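Local coordinates for ApaG protein (Pseudomonas aeruginosa, PDB 3NRF) that is of unknown function, a probably exported all-beta protein of the DUF4354 family built round an antiparallel sheet, at residues B[63-67]-B[68-72]. Sequence-based numbering, arbitrary orientation. Where two conformers were deposited one is given.
Sequences DTVDE and ELTAD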
ATOM      1  N   ASP B  63       8.871 -15.551 -11.260  1.00 17.94           N
ATOM      2  CA  ASP B  63       9.965 -16.009 -10.416  1.00 15.92           C
ATOM      3  C   ASP B  63       9.654 -17.308  -9.677  1.00 17.92           C
ATOM      4  O   ASP B  63      10.489 -18.247  -9.688  1.00 18.70           O
ATOM      5  CB  ASP B  63      10.383 -14.902  -9.446  1.00 16.25           C
ATOM      6  CG  ASP B  63      11.690 -15.244  -8.725  1.00 18.76           C
ATOM      7  OD1 ASP B  63      12.745 -15.340  -9.389  1.00 21.83           O
ATOM      8  OD2 ASP B  63      11.672 -15.387  -7.496  1.00 23.86           O
ATOM      9  N   THR B  64       8.485 -17.396  -9.015  1.00 16.30           N
ATOM     10  CA  THR B  64       8.045 -18.624  -8.352  1.00 16.52           C
ATOM     11  C   THR B  64       6.520 -18.716  -8.493  1.00 16.32           C
ATOM     12  O   THR B  64       5.835 -17.680  -8.708  1.00 15.28           O
ATOM     13  CB  THR B  64       8.429 -18.711  -6.859  1.00 23.12           C
ATOM     14  OG1 THR B  64       7.886 -17.597  -6.175  1.00 22.15           O
ATOM     15  CG2 THR B  64       9.974 -18.721  -6.667  1.00 21.59           C
ATOM     16  N   VAL B  65       6.010 -19.930  -8.353  1.00 19.02           N
ATOM     17  CA  VAL B  65       4.586 -20.166  -8.470  1.00 21.93           C
ATOM     18  C   VAL B  65       4.168 -21.403  -7.667  1.00 23.08           C
ATOM     19  O   VAL B  65       4.910 -22.411  -7.577  1.00 23.68           O
ATOM     20  CB  VAL B  65       4.198 -20.338  -9.980  1.00 25.77           C
ATOM     21  CG1 VAL B  65       4.769 -21.651 -10.537  1.00 26.69           C
ATOM     22  CG2 VAL B  65       2.698 -20.291 -10.170  1.00 21.33           C
ATOM     23  N   ASP B  66       2.993 -21.333  -7.063  1.00 19.60           N
ATOM     24  CA  ASP B  66       2.490 -22.474  -6.330  1.00 21.82           C
ATOM     25  C   ASP B  66       2.234 -23.630  -7.270  1.00 25.01           C
ATOM     26  O   ASP B  66       1.773 -23.453  -8.385  1.00 23.13           O
ATOM     27  CB  ASP B  66       1.185 -22.169  -5.558  1.00 23.71           C
ATOM     28  CG  ASP B  66       1.406 -21.344  -4.298  1.00 24.62           C
ATOM     29  OD1 ASP B  66       2.521 -21.272  -3.778  1.00 25.72           O
ATOM     30  OD2 ASP B  66       0.411 -20.781  -3.804  1.00 26.43           O
ATOM     31  N   GLU B  67       2.445 -24.839  -6.762  1.00 23.43           N
ATOM     32  CA  GLU B  67       2.212 -26.063  -7.537  1.00 31.42           C
ATOM     33  C   GLU B  67       0.799 -26.178  -8.146  1.00 24.24           C
ATOM     34  O   GLU B  67       0.645 -26.654  -9.288  1.00 25.39           O
ATOM     35  CB  GLU B  67       2.492 -27.288  -6.659  1.00 41.32           C
ATOM     36  CG  GLU B  67       2.460 -28.605  -7.416  1.00 46.10           C
ATOM     37  CD  GLU B  67       2.685 -29.799  -6.512  1.00 47.78           C
ATOM     38  OE1 GLU B  67       3.272 -29.636  -5.415  1.00 49.45           O
ATOM     39  OE2 GLU B  67       2.261 -30.905  -6.912  1.00 54.19           O
ATOM     40  N   GLU B  68      -0.214 -25.742  -7.399  1.00 26.40           N
ATOM     41  CA  GLU B  68      -1.595 -25.795  -7.859  1.00 26.72           C
ATOM     42  C   GLU B  68      -1.823 -25.103  -9.204  1.00 21.11           C
ATOM     43  O   GLU B  68      -2.685 -25.531  -9.985  1.00 26.67           O
ATOM     44  CB  GLU B  68      -2.542 -25.187  -6.815  1.00 28.47           C
ATOM     45  CG  GLU B  68      -2.733 -26.022  -5.584  1.00 36.00           C
ATOM     46  CD  GLU B  68      -1.596 -25.937  -4.581  1.00 32.81           C
ATOM     47  OE1 GLU B  68      -0.579 -25.208  -4.783  1.00 35.57           O
ATOM     48  OE2 GLU B  68      -1.730 -26.647  -3.566  1.00 39.87           O
ATOM     49  N   LEU B  69      -1.046 -24.056  -9.490  1.00 24.79           N
ATOM     50  CA  LEU B  69      -1.192 -23.323 -10.768  1.00 20.03           C
ATOM     51  C   LEU B  69      -0.460 -23.999 -11.957  1.00 24.91           C
ATOM     52  O   LEU B  69      -0.636 -23.560 -13.097  1.00 26.41           O
ATOM     53  CB  LEU B  69      -0.787 -21.840 -10.623  1.00 19.05           C
ATOM     54  CG  LEU B  69      -1.659 -20.999  -9.694  1.00 17.65           C
ATOM     55  CD1 LEU B  69      -1.007 -19.713  -9.312  1.00 17.53           C
ATOM     56  CD2 LEU B  69      -3.081 -20.795 -10.301  1.00 21.63           C
ATOM     57  N   THR B  70       0.324 -25.048 -11.678  1.00 26.14           N
ATOM     58  CA  THR B  70       1.132 -25.767 -12.678  1.00 28.61           C
ATOM     59  C   THR B  70       0.388 -26.988 -13.271  1.00 30.39           C
ATOM     60  O   THR B  70       0.991 -27.833 -13.932  1.00 32.01           O
ATOM     61  CB  THR B  70       2.496 -26.240 -12.096  1.00 27.11           C
ATOM     62  OG1 THR B  70       2.295 -27.325 -11.180  1.00 35.43           O
ATOM     63  CG2 THR B  70       3.239 -25.104 -11.389  1.00 32.71           C
ATOM     64  N   ALA B  71      -0.917 -27.081 -13.053  1.00 25.48           N
ATOM     65  CA  ALA B  71      -1.705 -28.176 -13.652  1.00 33.09           C
ATOM     66  C   ALA B  71      -1.533 -28.297 -15.184  1.00 34.10           C
ATOM     67  O   ALA B  71      -1.570 -27.293 -15.908  1.00 32.79           O
ATOM     68  CB  ALA B  71      -3.190 -27.994 -13.320  1.00 38.04           C
ATOM     69  N   ASP B  72      -1.383 -29.534 -15.656  1.00 33.95           N
ATOM     70  CA  ASP B  72      -1.193 -29.806 -17.081  0.50 30.59           C
ATOM     71  C   ASP B  72      -2.448 -29.488 -17.889  1.00 35.10           C
ATOM     72  O   ASP B  72      -2.352 -29.115 -19.055  1.00 30.88           O
ATOM     73  CB  ASP B  72      -0.794 -31.265 -17.311  0.50 32.23           C
ATOM     74  CG  ASP B  72      -0.267 -31.509 -18.713  0.50 34.46           C
ATOM     75  OD1 ASP B  72      -0.676 -32.506 -19.351  0.50 32.08           O
ATOM     76  OD2 ASP B  72       0.554 -30.683 -19.182  0.50 32.35           O
TER
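Thr-70 folds back over the turn onto Glu-67, three residues earlier, and grips its carbonyl oxygen twice. The hydroxyl OG1 of Thr-70 donates to Glu-67 O at 2.6 Å, lying in the carbonyl plane on a lone pair, while Thr-70 N reaches the same oxygen at 2.9 Å from above that plane. With chi1 at 72°, OG1 sits between the backbone N and the carbonyl carbon of its own residue, which lets hydroxyl and amide close on one acceptor and fixes the rotation of the threonine. One residue back, Leu-69 N donates to Asp-66 O at 3.1 Å, so two successive i to i-3 backbone bonds wind the chain into a short 3-10 turn.

Apolar contacts run alongside these bonds. Val-65 uses both methyls against the turn: CG1 lies 3.9 Å from Thr-70 CG2, and CG2 rests 3.8 Å from both CB and CD1 of Leu-69, the side chains crossing at a slant. Glu-68 is bent at chi2 (79°), bringing OE1 back alongside Asp-66 CB at 3.6 Å. The two carboxylates stay apart, Asp-66 OD2 lying 4.6 Å from Glu-68 OE1, and Asp-66 OD2 accepts from the backbone N of Asp-83.

The turn follows strand 59-65 and leads the chain toward strand 73-74. Asp-66 ties its start to strand 79-88 through Asp-83, Val-65 leans on Ala-84 of that same strand, and buried Leu-69 reaches Val-33 and Leu-35 of strand 24-37, seating the turn against the large antiparallel sheet.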